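Local coordinates for structure-specific endonuclease subunit slx1 (Schizosaccharomyces pombe, PDB 4ZDT), which is the catalytic subunit of the Slx1-Slx4 structure-specific endonuclease, which cuts branched DNA in repair and recombination, represented here by its zinc-binding RING finger domain, at residues S29-L33 with T34-S38; E51-T55 with K56-V60. All coordinates share one frame; numbering follows the deposited sequence.

Contact 1. Residues S29-L33 with T34-S38; sequences SINHL and TCLAS. With ZN (zinc ion), chain E.
H32 and C35, three residues apart, reach the same zinc ion from one side of the turn that starts helix 33-40. The metal bonds are H32 ND1 to ZN, 2.0 Å, and C35 SG to ZN, 2.3 Å; C6 and C9 complete this site of three cysteines and one histidine. Because ND1 lies next to CG in the ring, the zinc is held beside the base of the H32 side chain rather than beyond the far edge of its ring. Both side chains carry the same first torsion, with the outer atom anti to the carbonyl carbon (chi1 -73° for H32, -66° for C35), and this brings C35 SG within 3.6 Å of H32 CB. The sulfur meets the imidazole obliquely, 4.6 Å from SG to the ring centroid.

Backbone bonds fix the spacing of the two ligands. H32 is the N-cap residue, and its O accepts from L36 N at 3.0 Å. One residue on, A37 N donates to L33 O at 2.9 Å. These bonds form the first turn of the helix, so C35 is held where its sulfur can share the metal with H32.

N31 and L36 add side-chain packing just before and within the first turn. The amide oxygen does most of the touching: N31 OD1 lies 3.4 Å from L36 CB, with L36 CD2 almost as near, while ND2 is hydrogen-bonded to N7. An alanine in place of N31 would probably leave the N7 carboxamide oxygen without this donor and uncover one flank of L36.

Strand 30-31 pairs antiparallel with strand 20-21, and N31, L33 and L36 all touch A20 there. The helix also packs against the Slx4 chain, with L33 on I26, T34 on W25 and A37 on L29 of that subunit.

Contact 2. Residues E51-T55 with K56-V60; sequences EGMCT and KCKRV. With ZN (zinc ion), chain F.
M53 lays its side chain over K58 and V60: CG comes 3.6 Å from K58 O, and the chain, bent at its last torsion (chi3 -83°), brings CE back near both K58 O and V60 CG2. M53 and V60 form an antiparallel non-hydrogen-bonded pair, with both side chains on the same sheet face and M53 CB 4.0 Å from V60 CG2. Farther out, E51 OE1 passes V60 CG1, and one water donates to both E51 OE1 and V60 O.

The turn is closed by backbone bonds. C54 N donates to R59 O at 2.9 Å, and K58 N returns to C54 O at the same length. K58 takes the left-handed helical conformation (phi 69°), which helps the chain reverse here; its side chain folds back so that NZ donates to T55 O at 3.0 Å.

Inside this turn, C54 SG and C57 SG bind the zinc at 2.4 and 2.3 Å, with C22 and C27 supplying the other two sulfurs. N-H groups point at both sulfurs: the backbone N and the guanidinium NH1 of R59 both donate to C57 SG, NH1 at 3.4 Å, whereas K56 N to C54 SG is weak. These donors would probably offset some of the sulfur charge. The R59 guanidinium also forms a salt bridge with D26 and a cation-pi contact with F24.

A CxxC pair on a tight turn between two antiparallel strands is a zinc knuckle, here contributing the last two ligands of the four-cysteine site in the Slx1 RING finger.

From the N terminus, strand 20-21 runs first and is followed by strand 30-31, its antiparallel partner; contact 1 then turns the chain directly into helix 33-40. Contact 2 comes later, reversing strand 51-53 into strand 60-62. The two are in series, neither nested nor crossed, and their centres lie 12 Å apart. Their zinc sites interleave in sequence, however: C6 and C9 precede C22 and C27, H32 and C35 follow, and C54 and C57 come last, the cross-brace order of a RING finger. S29 joins the two contacts directly, its CB packing 3.7 Å from C54 SG and also against K56 CB.

Contact 1. Residues S29-L33 with T34-S38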
loop_
_atom_site.group_PDB
_atom_site.type_symbol
_atom_site.label_atom_id
_atom_site.label_comp_id
_atom_site.label_asym_id
_atom_site.label_seq_id
_atom_site.Cartn_x
_atom_site.Cartn_y
_atom_site.Cartn_z
ATOM N N SER A 29 -12.027 -13.609 6.235
ATOM C CA SER A 29 -10.608 -13.824 5.914
ATOM C C SER A 29 -9.747 -12.679 6.458
ATOM O O SER A 29 -9.968 -11.512 6.095
ATOM C CB SER A 29 -10.428 -13.896 4.399
ATOM O OG SER A 29 -9.059 -14.049 4.066
ATOM N N ILE A 30 -8.785 -13.008 7.322
ATOM C CA ILE A 30 -7.953 -12.010 7.984
ATOM C C ILE A 30 -6.507 -12.084 7.467
ATOM O O ILE A 30 -5.956 -13.177 7.272
ATOM C CB ILE A 30 -8.049 -12.097 9.538
ATOM C CG1 ILE A 30 -9.488 -11.755 9.987
ATOM C CG2 ILE A 30 -7.083 -11.112 10.210
ATOM C CD1 ILE A 30 -9.811 -12.097 11.448
ATOM N N ASN A 31 -5.893 -10.925 7.254
ATOM C CA ASN A 31 -4.516 -10.875 6.768
ATOM C C ASN A 31 -3.877 -9.494 6.898
ATOM O O ASN A 31 -4.573 -8.490 7.046
ATOM C CB ASN A 31 -4.445 -11.351 5.315
ATOM C CG ASN A 31 -5.644 -10.909 4.498
ATOM O OD1 ASN A 31 -5.961 -9.722 4.432
ATOM N ND2 ASN A 31 -6.318 -11.866 3.871
ATOM N N HIS A 32 -2.546 -9.454 6.839
ATOM C CA HIS A 32 -1.801 -8.189 6.928
ATOM C C HIS A 32 -2.225 -7.333 5.747
ATOM O O HIS A 32 -2.434 -7.854 4.659
ATOM C CB HIS A 32 -0.286 -8.412 6.784
ATOM C CG HIS A 32 0.367 -9.031 7.975
ATOM N ND1 HIS A 32 0.837 -10.330 7.972
ATOM C CD2 HIS A 32 0.658 -8.526 9.196
ATOM C CE1 HIS A 32 1.381 -10.595 9.149
ATOM N NE2 HIS A 32 1.286 -9.518 9.907
ATOM N N LEU A 33 -2.344 -6.025 5.964
ATOM C CA LEU A 33 -2.624 -5.086 4.861
ATOM C C LEU A 33 -1.643 -5.248 3.728
ATOM O O LEU A 33 -2.047 -5.360 2.575
ATOM C CB LEU A 33 -2.590 -3.631 5.347
ATOM C CG LEU A 33 -3.661 -3.213 6.353
ATOM C CD1 LEU A 33 -3.330 -1.845 6.937
ATOM C CD2 LEU A 33 -5.039 -3.173 5.636
ATOM N N THR A 34 -0.342 -5.257 4.053
ATOM C CA THR A 34 0.672 -5.353 3.005
ATOM C C THR A 34 0.597 -6.679 2.273
ATOM O O THR A 34 0.704 -6.708 1.054
ATOM C CB THR A 34 2.106 -5.080 3.529
ATOM O OG1 THR A 34 2.358 -5.926 4.655
ATOM C CG2 THR A 34 2.213 -3.654 3.979
ATOM N N CYS A 35 0.377 -7.776 3.004
ATOM C CA CYS A 35 0.213 -9.079 2.352
ATOM C C CYS A 35 -0.945 -9.105 1.351
ATOM O O CYS A 35 -0.785 -9.526 0.206
ATOM C CB CYS A 35 0.029 -10.213 3.382
ATOM S SG CYS A 35 1.504 -10.483 4.373
ATOM N N LEU A 36 -2.140 -8.690 1.793
ATOM C CA LEU A 36 -3.306 -8.639 0.911
ATOM C C LEU A 36 -3.057 -7.703 -0.277
ATOM O O LEU A 36 -3.342 -8.052 -1.411
ATOM C CB LEU A 36 -4.561 -8.175 1.686
ATOM C CG LEU A 36 -5.907 -8.348 0.968
ATOM C CD1 LEU A 36 -6.177 -9.813 0.633
ATOM C CD2 LEU A 36 -7.065 -7.787 1.796
ATOM N N ALA A 37 -2.534 -6.510 -0.010
ATOM C CA ALA A 37 -2.294 -5.561 -1.093
ATOM C C ALA A 37 -1.364 -6.170 -2.144
ATOM O O ALA A 37 -1.656 -6.150 -3.349
ATOM C CB ALA A 37 -1.730 -4.250 -0.545
ATOM N N SER A 38 -0.246 -6.739 -1.676
ATOM C CA SER A 38 0.709 -7.399 -2.575
ATOM C C SER A 38 0.009 -8.482 -3.454
ATOM O O SER A 38 0.245 -8.559 -4.678
ATOM C CB SER A 38 1.896 -7.945 -1.762
ATOM O OG SER A 38 2.832 -8.551 -2.612
HETATM ZN ZN ZN E . 0.862 -11.523 6.300
#

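Contact 2. Residues E51-T55 with K56-V60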
loop_
_atom_site.group_PDB
_atom_site.type_symbol
_atom_site.label_atom_id
_atom_site.label_comp_id
_atom_site.label_asym_id
_atom_site.label_seq_id
_atom_site.Cartn_x
_atom_site.Cartn_y
_atom_site.Cartn_z
ATOM N N GLU A 51 -9.163 -3.158 -6.583
ATOM C CA GLU A 51 -10.075 -4.237 -6.189
ATOM C C GLU A 51 -9.287 -5.545 -6.146
ATOM O O GLU A 51 -8.152 -5.610 -6.625
ATOM C CB GLU A 51 -11.211 -4.360 -7.228
ATOM C CG GLU A 51 -10.726 -4.786 -8.613
ATOM C CD GLU A 51 -11.864 -5.029 -9.601
ATOM O OE1 GLU A 51 -13.051 -5.032 -9.204
ATOM O OE2 GLU A 51 -11.562 -5.214 -10.793
ATOM N N GLY A 52 -9.877 -6.593 -5.596
ATOM C CA GLY A 52 -9.214 -7.896 -5.623
ATOM C C GLY A 52 -10.187 -8.977 -5.201
ATOM O O GLY A 52 -11.227 -8.685 -4.609
ATOM N N MET A 53 -9.831 -10.223 -5.496
ATOM C CA MET A 53 -10.650 -11.363 -5.125
ATOM C C MET A 53 -10.217 -11.874 -3.756
ATOM O O MET A 53 -9.047 -12.195 -3.559
ATOM C CB MET A 53 -10.495 -12.481 -6.149
ATOM C CG MET A 53 -11.370 -13.700 -5.830
ATOM S SD MET A 53 -11.079 -15.079 -6.943
ATOM C CE MET A 53 -12.126 -14.622 -8.327
ATOM N N CYS A 54 -11.147 -11.936 -2.812
ATOM C CA CYS A 54 -10.862 -12.570 -1.533
ATOM C C CYS A 54 -10.513 -14.047 -1.786
ATOM O O CYS A 54 -11.278 -14.772 -2.425
ATOM C CB CYS A 54 -12.063 -12.471 -0.598
ATOM S SG CYS A 54 -11.787 -13.291 1.007
ATOM N N THR A 55 -9.366 -14.492 -1.297
ATOM C CA THR A 55 -8.926 -15.857 -1.620
ATOM C C THR A 55 -9.780 -16.951 -0.947
ATOM O O THR A 55 -9.816 -18.103 -1.411
ATOM C CB THR A 55 -7.421 -16.065 -1.351
ATOM O OG1 THR A 55 -6.981 -17.217 -2.070
ATOM C CG2 THR A 55 -7.146 -16.261 0.121
ATOM N N LYS A 56 -10.471 -16.573 0.122
ATOM C CA LYS A 56 -11.291 -17.502 0.887
ATOM C C LYS A 56 -12.700 -17.616 0.257
ATOM O O LYS A 56 -13.056 -18.687 -0.242
ATOM C CB LYS A 56 -11.291 -17.113 2.381
ATOM C CG LYS A 56 -11.930 -18.159 3.331
ATOM C CD LYS A 56 -12.003 -17.686 4.797
ATOM C CE LYS A 56 -12.597 -18.787 5.724
ATOM N NZ LYS A 56 -12.761 -18.340 7.142
ATOM N N CYS A 57 -13.469 -16.518 0.201
ATOM C CA CYS A 57 -14.838 -16.576 -0.356
ATOM C C CYS A 57 -14.972 -16.344 -1.875
ATOM O O CYS A 57 -16.046 -16.562 -2.444
ATOM C CB CYS A 57 -15.765 -15.614 0.389
ATOM S SG CYS A 57 -15.402 -13.852 0.017
ATOM N N LYS A 58 -13.898 -15.898 -2.526
ATOM C CA LYS A 58 -13.899 -15.610 -3.980
ATOM C C LYS A 58 -14.732 -14.416 -4.429
ATOM O O LYS A 58 -14.911 -14.230 -5.625
ATOM C CB LYS A 58 -14.309 -16.841 -4.836
ATOM C CG LYS A 58 -13.667 -18.162 -4.434
ATOM C CD LYS A 58 -12.147 -18.111 -4.471
ATOM C CE LYS A 58 -11.578 -19.505 -4.235
ATOM N NZ LYS A 58 -10.106 -19.454 -4.068
ATOM N N ARG A 59 -15.264 -13.612 -3.513
ATOM C CA ARG A 59 -15.940 -12.375 -3.936
ATOM C C ARG A 59 -14.884 -11.386 -4.447
ATOM O O ARG A 59 -13.744 -11.411 -3.979
ATOM C CB ARG A 59 -16.711 -11.737 -2.784
ATOM C CG ARG A 59 -17.929 -12.537 -2.267
ATOM C CD ARG A 59 -18.471 -11.839 -1.020
ATOM N NE ARG A 59 -19.709 -12.404 -0.460
ATOM C CZ ARG A 59 -19.755 -13.260 0.556
ATOM N NH1 ARG A 59 -18.624 -13.712 1.120
ATOM N NH2 ARG A 59 -20.934 -13.684 1.006
ATOM N N VAL A 60 -15.253 -10.532 -5.407
ATOM C CA VAL A 60 -14.312 -9.515 -5.921
ATOM C C VAL A 60 -14.764 -8.171 -5.419
ATOM O O VAL A 60 -15.824 -7.664 -5.825
ATOM C CB VAL A 60 -14.226 -9.519 -7.466
ATOM C CG1 VAL A 60 -13.311 -8.401 -7.958
ATOM C CG2 VAL A 60 -13.704 -10.866 -7.954
HETATM ZN ZN ZN F . -14.017 -13.242 1.768
HETATM O O HOH W 1 -14.739 -5.102 -7.091
#